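PDB 2YNQ: ESSB from Geobacillus thermodenitrificans, which forms an integral membrane component of the bacterial type VII (Ess) secretion system, this chain being its extracellular domain. Local coordinates for residues 13-18 and 29-34; 43-48 and 76-81. All blocks are in the same frame, centred on the assembly; numbering follows the deposited sequence.

Overall arrangement
From the N terminus, helix 7-19 leads through a short connection into helix 24-31, and contact 1 (13-18 with 29-34) closes this first loop. The chain continues into helix 41-53, which contact 2 (43-48 with 76-81) joins to helix 75-85 across a longer excursion that includes helix 59-64. The two contacts stand in series, neither nested nor crossed, with their centres about 13 Å apart. Helix 41-53 couples them: Glu46 OE2 is probably hydrogen-bonded to Thr16 OG1 at 2.7 Å, while Leu31 packs on Ile43. Contact 1 thus belongs to the N-terminal end of this all-helical domain, and contact 2 lies deeper within it.

Contact 1: residues 13-18 and 29-34; sequences IQSTEL and TTLEDY
Gln14, Ser15 and Leu18 meet Thr30 and Leu31 in a small, partly buried helix-to-helix contact between helices 7-19 and 24-31, the first two of the domain. The approach is close, with Ser15 CA 6.3 Å from Thr30 CA. Thr30 is central to it. Its two branches do different work: CG2 turns to the helix 7-19 backbone, 4.1 Å from Ser15 N, and also lies against the amide end of Gln14, whereas OG1 faces the NE2 of that amide. Gln14 gets there with CG anti to the backbone N (chi1 180°) and an extended chain, its side chain crossing that of Thr30 obliquely. The resulting hydrogen bond from Gln14 NE2 to Thr30 OG1 is 3.1 Å long but bent, with an N-H...O angle of 134°, and is weak. The same hydroxyl is hydrogen-bonded to Asp26 O one turn back in its own helix, and Leu18 CD1 closes on it at 3.5 Å from OG1. Beside Thr30, Leu31 sets its CD1 against Ser15, 3.8 Å from both CB and OG. Ser15 OG lies within hydrogen-bonding distance of Tyr12 O in its own helix and of Glu46 OE1 of helix 41-53. From Leu31 to Tyr34 the chain makes a type I beta turn, with Tyr34 N bonded to Leu31 O. The chemistry therefore implies a contact held mainly by methyl-group packing around hydroxyls that find their stronger partners in helix backbone carbonyls and Glu46, with the exposed Gln14 amide adding a weak hydrogen bond and some packing on the Thr30 methyl.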
ATOM      1  N   ILE D  13      -0.387 -18.179 -22.178  1.00 43.05           N
ATOM      2  CA  ILE D  13      -1.116 -19.371 -21.802  1.00 43.34           C
ATOM      3  C   ILE D  13      -0.794 -19.643 -20.342  1.00 43.11           C
ATOM      4  O   ILE D  13      -1.687 -19.902 -19.530  1.00 42.89           O
ATOM      5  CB  ILE D  13      -0.735 -20.597 -22.690  1.00 44.47           C
ATOM      6  CG1 ILE D  13      -1.206 -20.415 -24.143  1.00 45.34           C
ATOM      7  CG2 ILE D  13      -1.207 -21.917 -22.074  1.00 43.85           C
ATOM      8  CD1 ILE D  13      -2.735 -20.188 -24.341  1.00 47.60           C
ATOM      9  N   GLN D  14       0.484 -19.551 -20.009  1.00 43.18           N
ATOM     10  CA  GLN D  14       0.923 -19.784 -18.639  1.00 43.89           C
ATOM     11  C   GLN D  14       0.315 -18.800 -17.619  1.00 42.04           C
ATOM     12  O   GLN D  14      -0.108 -19.213 -16.539  1.00 41.94           O
ATOM     13  CB  GLN D  14       2.448 -19.811 -18.574  1.00 44.60           C
ATOM     14  CG  GLN D  14       3.018 -20.038 -17.188  1.00 50.15           C
ATOM     15  CD  GLN D  14       4.554 -20.066 -17.204  1.00 58.02           C
ATOM     16  OE1 GLN D  14       5.167 -20.677 -18.104  1.00 61.48           O
ATOM     17  NE2 GLN D  14       5.182 -19.388 -16.223  1.00 57.52           N
ATOM     18  N   SER D  15       0.234 -17.518 -17.968  1.00 40.91           N
ATOM     19  CA  SER D  15      -0.360 -16.547 -17.051  1.00 40.20           C
ATOM     20  C   SER D  15      -1.864 -16.751 -16.905  1.00 39.41           C
ATOM     21  O   SER D  15      -2.425 -16.462 -15.844  1.00 39.32           O
ATOM     22  CB  SER D  15      -0.035 -15.098 -17.447  1.00 40.08           C
ATOM     23  OG  SER D  15      -0.724 -14.704 -18.605  1.00 41.47           O
ATOM     24  N   THR D  16      -2.500 -17.243 -17.970  1.00 38.28           N
ATOM     25  CA  THR D  16      -3.905 -17.535 -17.939  1.00 37.46           C
ATOM     26  C   THR D  16      -4.124 -18.684 -16.963  1.00 38.19           C
ATOM     27  O   THR D  16      -4.999 -18.603 -16.096  1.00 38.77           O
ATOM     28  CB  THR D  16      -4.423 -17.885 -19.331  1.00 38.07           C
ATOM     29  OG1 THR D  16      -4.382 -16.708 -20.137  1.00 37.08           O
ATOM     30  CG2 THR D  16      -5.860 -18.399 -19.280  1.00 36.29           C
ATOM     31  N   GLU D  17      -3.309 -19.731 -17.071  1.00 37.63           N
ATOM     32  CA  GLU D  17      -3.426 -20.860 -16.169  1.00 37.82           C
ATOM     33  C   GLU D  17      -3.265 -20.454 -14.693  1.00 37.26           C
ATOM     34  O   GLU D  17      -3.925 -21.000 -13.810  1.00 36.93           O
ATOM     35  CB  GLU D  17      -2.434 -21.963 -16.563  1.00 38.00           C
ATOM     36  CG  GLU D  17      -2.349 -23.117 -15.573  1.00 40.12           C
ATOM     37  CD  GLU D  17      -1.552 -24.318 -16.093  1.00 44.83           C
ATOM     38  OE1 GLU D  17      -1.179 -24.350 -17.293  1.00 45.73           O
ATOM     39  OE2 GLU D  17      -1.315 -25.244 -15.297  1.00 45.68           O
ATOM     40  N   LEU D  18      -2.366 -19.514 -14.429  1.00 37.18           N
ATOM     41  CA  LEU D  18      -2.099 -19.088 -13.051  1.00 37.18           C
ATOM     42  C   LEU D  18      -3.190 -18.141 -12.574  1.00 36.73           C
ATOM     43  O   LEU D  18      -3.669 -18.266 -11.446  1.00 36.97           O
ATOM     44  CB  LEU D  18      -0.720 -18.450 -12.925  1.00 37.08           C
ATOM     45  CG  LEU D  18       0.454 -19.383 -13.238  1.00 38.21           C
ATOM     46  CD1 LEU D  18       1.630 -18.512 -13.626  1.00 38.07           C
ATOM     47  CD2 LEU D  18       0.815 -20.318 -12.067  1.00 34.85           C
ATOM     48  N   THR D  29       5.319 -12.443 -12.163  1.00 40.37           N
ATOM     49  CA  THR D  29       6.654 -12.844 -12.587  1.00 42.58           C
ATOM     50  C   THR D  29       6.687 -13.509 -13.964  1.00 42.48           C
ATOM     51  O   THR D  29       7.670 -13.383 -14.698  1.00 43.52           O
ATOM     52  CB  THR D  29       7.397 -13.705 -11.542  1.00 43.69           C
ATOM     53  OG1 THR D  29       6.624 -14.852 -11.251  1.00 46.62           O
ATOM     54  CG2 THR D  29       7.610 -12.921 -10.249  1.00 44.98           C
ATOM     55  N   THR D  30       5.604 -14.173 -14.342  1.00 42.20           N
ATOM     56  CA  THR D  30       5.516 -14.738 -15.694  1.00 41.74           C
ATOM     57  C   THR D  30       5.606 -13.652 -16.763  1.00 41.53           C
ATOM     58  O   THR D  30       6.205 -13.854 -17.815  1.00 41.40           O
ATOM     59  CB  THR D  30       4.229 -15.568 -15.861  1.00 41.46           C
ATOM     60  OG1 THR D  30       4.311 -16.695 -14.987  1.00 40.94           O
ATOM     61  CG2 THR D  30       4.047 -16.066 -17.301  1.00 40.05           C
ATOM     62  N   LEU D  31       5.048 -12.487 -16.460  1.00 40.94           N
ATOM     63  CA  LEU D  31       4.865 -11.467 -17.460  1.00 41.06           C
ATOM     64  C   LEU D  31       5.823 -10.312 -17.323  1.00 42.27           C
ATOM     65  O   LEU D  31       5.756  -9.373 -18.104  1.00 43.54           O
ATOM     66  CB  LEU D  31       3.431 -10.964 -17.435  1.00 39.68           C
ATOM     67  CG  LEU D  31       2.421 -11.972 -17.954  1.00 39.13           C
ATOM     68  CD1 LEU D  31       1.018 -11.425 -17.858  1.00 36.55           C
ATOM     69  CD2 LEU D  31       2.756 -12.424 -19.398  1.00 38.68           C
ATOM     70  N   GLU D  32       6.741 -10.387 -16.359  1.00 43.39           N
ATOM     71  CA  GLU D  32       7.554  -9.235 -15.997  1.00 43.42           C
ATOM     72  C   GLU D  32       8.458  -8.701 -17.118  1.00 43.70           C
ATOM     73  O   GLU D  32       8.690  -7.501 -17.189  1.00 43.45           O
ATOM     74  CB  GLU D  32       8.351  -9.520 -14.730  1.00 44.17           C
ATOM     75  CG  GLU D  32       9.476 -10.512 -14.916  1.00 49.48           C
ATOM     76  CD  GLU D  32      10.065 -11.018 -13.601  1.00 54.48           C
ATOM     77  OE1 GLU D  32       9.700 -10.478 -12.519  1.00 54.87           O
ATOM     78  OE2 GLU D  32      10.886 -11.971 -13.669  1.00 56.12           O
ATOM     79  N   ASP D  33       8.947  -9.568 -18.002  1.00 43.98           N
ATOM     80  CA  ASP D  33       9.822  -9.116 -19.085  1.00 44.54           C
ATOM     81  C   ASP D  33       9.078  -8.576 -20.296  1.00 44.11           C
ATOM     82  O   ASP D  33       9.697  -8.270 -21.318  1.00 44.55           O
ATOM     83  CB  ASP D  33      10.752 -10.239 -19.537  1.00 46.05           C
ATOM     84  CG  ASP D  33      11.712 -10.675 -18.445  1.00 48.60           C
ATOM     85  OD1 ASP D  33      12.108  -9.824 -17.619  1.00 50.41           O
ATOM     86  OD2 ASP D  33      12.069 -11.878 -18.410  1.00 51.15           O
ATOM     87  N   TYR D  34       7.759  -8.468 -20.183  1.00 42.75           N
ATOM     88  CA  TYR D  34       6.916  -8.143 -21.324  1.00 43.23           C
ATOM     89  C   TYR D  34       6.291  -6.749 -21.203  1.00 42.80           C
ATOM     90  O   TYR D  34       5.895  -6.335 -20.107  1.00 41.56           O
ATOM     91  CB  TYR D  34       5.820  -9.208 -21.502  1.00 42.82           C
ATOM     92  CG  TYR D  34       6.364 -10.590 -21.826  1.00 45.51           C
ATOM     93  CD1 TYR D  34       6.853 -10.879 -23.091  1.00 47.57           C
ATOM     94  CD2 TYR D  34       6.406 -11.604 -20.858  1.00 44.48           C
ATOM     95  CE1 TYR D  34       7.362 -12.124 -23.385  1.00 49.21           C
ATOM     96  CE2 TYR D  34       6.919 -12.848 -21.146  1.00 44.03           C
ATOM     97  CZ  TYR D  34       7.394 -13.102 -22.412  1.00 47.37           C
ATOM     98  OH  TYR D  34       7.895 -14.329 -22.745  1.00 48.97           O
TER

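Contact 2: residues 43-48 and 76-81; sequences IQYELA and QYMLYW
Met78 leaves its backbone with CG anti to the carbonyl carbon (chi1 -68°) and then runs extended: chi2 places SD over the helix 43-48 backbone and chi3, at -171°, carries CE onward to Tyr45. The sulfur rests on the peptide joining Gln44 and Tyr45, 3.9 Å from Gln44 C and 3.7 Å from Tyr45 N. Its methyl CE touches Tyr45 CB at 4.1 Å and lies at the edge of the phenol ring, near its plane. At the other end of the interface the backbones come closest. Ala48 CB sits 3.6 Å from Met78 O and 3.8 Å from Met78 CB, and the small alanine lets the two CA atoms approach to 5.2 Å. The axes of the two segments pass 9.0 Å apart with a crossing angle of 40°, both running in broadly the same direction. An alanine in place of Met78 would probably open a gap over the Gln44-Tyr45 peptide and beside Tyr45 CB, while the contact with Ala48 would lose only its CG part. On the Gln44 side, Leu79 CD2 approaches Gln44 NE2 at 4.2 Å. That buried amide nitrogen has hydrogen-bond partners in Pro36 O and Glu75 OE2, which would fix its orientation. Trp81 contributes its CB near Ala48 O, while its ring leads away to hydrogen-bond through NE1 with Ser66 O. Helix 41-53 thus lies between helix 7-19, reached through Ile43 and Glu46, and helix 75-85, whose Leu79 and Tyr80 go on to pack against helix 89-99 and whose Trp81 touches helix 102-118.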
ATOM      1  N   ILE D  43      -5.026 -10.261 -21.514  1.00 37.60           N
ATOM      2  CA  ILE D  43      -3.784 -10.449 -20.766  1.00 37.13           C
ATOM      3  C   ILE D  43      -3.486  -9.183 -19.936  1.00 37.55           C
ATOM      4  O   ILE D  43      -3.122  -9.270 -18.763  1.00 36.54           O
ATOM      5  CB  ILE D  43      -2.592 -10.843 -21.693  1.00 37.75           C
ATOM      6  CG1 ILE D  43      -2.911 -12.107 -22.532  1.00 36.89           C
ATOM      7  CG2 ILE D  43      -1.295 -10.964 -20.910  1.00 37.00           C
ATOM      8  CD1 ILE D  43      -3.285 -13.381 -21.754  1.00 35.87           C
ATOM      9  N   GLN D  44      -3.681  -8.008 -20.533  1.00 37.71           N
ATOM     10  CA  GLN D  44      -3.670  -6.784 -19.752  1.00 37.74           C
ATOM     11  C   GLN D  44      -4.591  -6.901 -18.524  1.00 37.91           C
ATOM     12  O   GLN D  44      -4.227  -6.459 -17.430  1.00 37.23           O
ATOM     13  CB  GLN D  44      -4.071  -5.582 -20.615  1.00 38.41           C
ATOM     14  CG  GLN D  44      -3.060  -5.205 -21.695  1.00 38.30           C
ATOM     15  CD  GLN D  44      -3.610  -4.137 -22.618  1.00 38.86           C
ATOM     16  OE1 GLN D  44      -4.824  -4.048 -22.817  1.00 39.84           O
ATOM     17  NE2 GLN D  44      -2.726  -3.326 -23.195  1.00 35.29           N
ATOM     18  N   TYR D  45      -5.766  -7.512 -18.715  1.00 38.46           N
ATOM     19  CA  TYR D  45      -6.748  -7.711 -17.648  1.00 38.27           C
ATOM     20  C   TYR D  45      -6.190  -8.572 -16.533  1.00 38.07           C
ATOM     21  O   TYR D  45      -6.327  -8.233 -15.350  1.00 38.34           O
ATOM     22  CB  TYR D  45      -8.030  -8.361 -18.196  1.00 38.91           C
ATOM     23  CG  TYR D  45      -8.983  -8.837 -17.118  1.00 40.08           C
ATOM     24  CD1 TYR D  45      -9.676  -7.922 -16.332  1.00 40.32           C
ATOM     25  CD2 TYR D  45      -9.179 -10.204 -16.870  1.00 39.92           C
ATOM     26  CE1 TYR D  45     -10.542  -8.353 -15.323  1.00 43.08           C
ATOM     27  CE2 TYR D  45     -10.044 -10.651 -15.864  1.00 40.05           C
ATOM     28  CZ  TYR D  45     -10.730  -9.721 -15.090  1.00 43.34           C
ATOM     29  OH  TYR D  45     -11.603 -10.116 -14.075  1.00 42.51           O
ATOM     30  N   GLU D  46      -5.572  -9.693 -16.916  1.00 37.44           N
ATOM     31  CA  GLU D  46      -4.979 -10.624 -15.969  1.00 36.42           C
ATOM     32  C   GLU D  46      -3.892  -9.947 -15.140  1.00 36.14           C
ATOM     33  O   GLU D  46      -3.878 -10.081 -13.904  1.00 36.26           O
ATOM     34  CB  GLU D  46      -4.398 -11.864 -16.676  1.00 36.11           C
ATOM     35  CG  GLU D  46      -5.443 -12.794 -17.312  1.00 36.02           C
ATOM     36  CD  GLU D  46      -4.821 -13.941 -18.155  1.00 38.24           C
ATOM     37  OE1 GLU D  46      -3.597 -14.202 -18.077  1.00 36.60           O
ATOM     38  OE2 GLU D  46      -5.566 -14.598 -18.912  1.00 38.44           O
ATOM     39  N   LEU D  47      -2.983  -9.244 -15.817  1.00 35.37           N
ATOM     40  CA  LEU D  47      -1.845  -8.595 -15.166  1.00 35.50           C
ATOM     41  C   LEU D  47      -2.310  -7.465 -14.242  1.00 35.14           C
ATOM     42  O   LEU D  47      -1.945  -7.407 -13.068  1.00 34.95           O
ATOM     43  CB  LEU D  47      -0.864  -8.060 -16.214  1.00 35.50           C
ATOM     44  CG  LEU D  47       0.503  -7.585 -15.701  1.00 37.14           C
ATOM     45  CD1 LEU D  47       1.155  -8.630 -14.758  1.00 36.74           C
ATOM     46  CD2 LEU D  47       1.453  -7.217 -16.866  1.00 36.08           C
ATOM     47  N   ALA D  48      -3.180  -6.614 -14.774  1.00 35.32           N
ATOM     48  CA  ALA D  48      -3.659  -5.468 -14.049  1.00 35.25           C
ATOM     49  C   ALA D  48      -4.446  -5.930 -12.849  1.00 35.53           C
ATOM     50  O   ALA D  48      -4.280  -5.378 -11.757  1.00 36.02           O
ATOM     51  CB  ALA D  48      -4.481  -4.559 -14.945  1.00 34.86           C
ATOM     52  N   GLN D  76      -6.475   2.129 -20.494  1.00 44.20           N
ATOM     53  CA  GLN D  76      -5.676   3.095 -19.742  1.00 43.86           C
ATOM     54  C   GLN D  76      -5.626   2.822 -18.247  1.00 42.30           C
ATOM     55  O   GLN D  76      -4.564   2.933 -17.628  1.00 41.90           O
ATOM     56  CB  GLN D  76      -6.178   4.502 -19.985  1.00 45.21           C
ATOM     57  CG  GLN D  76      -5.878   5.035 -21.370  1.00 48.90           C
ATOM     58  CD  GLN D  76      -6.635   6.318 -21.635  1.00 55.63           C
ATOM     59  OE1 GLN D  76      -6.070   7.297 -22.143  1.00 59.18           O
ATOM     60  NE2 GLN D  76      -7.925   6.336 -21.268  1.00 56.92           N
ATOM     61  N   TYR D  77      -6.762   2.436 -17.680  1.00 41.34           N
ATOM     62  CA  TYR D  77      -6.840   2.048 -16.278  1.00 40.21           C
ATOM     63  C   TYR D  77      -6.021   0.811 -15.975  1.00 38.79           C
ATOM     64  O   TYR D  77      -5.379   0.731 -14.921  1.00 38.06           O
ATOM     65  CB  TYR D  77      -8.286   1.865 -15.833  1.00 40.89           C
ATOM     66  CG  TYR D  77      -8.994   3.177 -15.581  1.00 43.51           C
ATOM     67  CD1 TYR D  77      -8.878   3.822 -14.345  1.00 43.65           C
ATOM     68  CD2 TYR D  77      -9.768   3.792 -16.588  1.00 45.54           C
ATOM     69  CE1 TYR D  77      -9.517   5.042 -14.109  1.00 46.27           C
ATOM     70  CE2 TYR D  77     -10.416   5.023 -16.351  1.00 48.03           C
ATOM     71  CZ  TYR D  77     -10.275   5.629 -15.103  1.00 49.26           C
ATOM     72  OH  TYR D  77     -10.905   6.824 -14.824  1.00 55.51           O
ATOM     73  N   MET D  78      -6.019  -0.136 -16.903  1.00 38.03           N
ATOM     74  CA  MET D  78      -5.200  -1.320 -16.756  1.00 37.31           C
ATOM     75  C   MET D  78      -3.731  -0.958 -16.794  1.00 36.71           C
ATOM     76  O   MET D  78      -2.954  -1.417 -15.956  1.00 36.34           O
ATOM     77  CB  MET D  78      -5.542  -2.340 -17.846  1.00 38.15           C
ATOM     78  CG  MET D  78      -6.952  -2.918 -17.670  1.00 39.28           C
ATOM     79  SD  MET D  78      -7.358  -4.143 -18.932  1.00 44.45           S
ATOM     80  CE  MET D  78      -9.100  -4.389 -18.605  1.00 42.05           C
ATOM     81  N   LEU D  79      -3.351  -0.102 -17.742  1.00 36.84           N
ATOM     82  CA  LEU D  79      -1.970   0.335 -17.860  1.00 36.53           C
ATOM     83  C   LEU D  79      -1.532   1.105 -16.629  1.00 36.27           C
ATOM     84  O   LEU D  79      -0.426   0.888 -16.126  1.00 36.40           O
ATOM     85  CB  LEU D  79      -1.758   1.164 -19.130  1.00 37.42           C
ATOM     86  CG  LEU D  79      -1.876   0.358 -20.432  1.00 38.93           C
ATOM     87  CD1 LEU D  79      -1.857   1.271 -21.708  1.00 36.17           C
ATOM     88  CD2 LEU D  79      -0.808  -0.742 -20.489  1.00 35.68           C
ATOM     89  N   TYR D  80      -2.404   1.979 -16.124  1.00 36.54           N
ATOM     90  CA  TYR D  80      -2.125   2.705 -14.893  1.00 36.49           C
ATOM     91  C   TYR D  80      -1.711   1.741 -13.777  1.00 36.73           C
ATOM     92  O   TYR D  80      -0.651   1.904 -13.177  1.00 36.94           O
ATOM     93  CB  TYR D  80      -3.338   3.501 -14.443  1.00 36.31           C
ATOM     94  CG  TYR D  80      -3.132   4.126 -13.089  1.00 36.98           C
ATOM     95  CD1 TYR D  80      -2.573   5.390 -12.975  1.00 37.95           C
ATOM     96  CD2 TYR D  80      -3.486   3.451 -11.911  1.00 37.34           C
ATOM     97  CE1 TYR D  80      -2.366   5.978 -11.721  1.00 39.42           C
ATOM     98  CE2 TYR D  80      -3.288   4.034 -10.656  1.00 36.38           C
ATOM     99  CZ  TYR D  80      -2.720   5.300 -10.574  1.00 38.58           C
ATOM    100  OH  TYR D  80      -2.502   5.919  -9.357  1.00 39.50           O
ATOM    101  N   TRP D  81      -2.543   0.735 -13.510  1.00 36.23           N
ATOM    102  CA  TRP D  81      -2.275  -0.166 -12.394  1.00 36.34           C
ATOM    103  C   TRP D  81      -1.066  -1.054 -12.621  1.00 36.29           C
ATOM    104  O   TRP D  81      -0.349  -1.392 -11.670  1.00 36.46           O
ATOM    105  CB  TRP D  81      -3.527  -0.974 -12.023  1.00 36.29           C
ATOM    106  CG  TRP D  81      -4.510  -0.082 -11.304  1.00 36.68           C
ATOM    107  CD1 TRP D  81      -5.693   0.406 -11.787  1.00 36.31           C
ATOM    108  CD2 TRP D  81      -4.342   0.488  -9.987  1.00 35.04           C
ATOM    109  NE1 TRP D  81      -6.278   1.231 -10.845  1.00 37.68           N
ATOM    110  CE2 TRP D  81      -5.478   1.280  -9.728  1.00 36.33           C
ATOM    111  CE3 TRP D  81      -3.347   0.388  -9.002  1.00 34.63           C
ATOM    112  CZ2 TRP D  81      -5.646   1.983  -8.524  1.00 36.12           C
ATOM    113  CZ3 TRP D  81      -3.513   1.083  -7.805  1.00 35.05           C
ATOM    114  CH2 TRP D  81      -4.656   1.870  -7.578  1.00 34.94           C
TER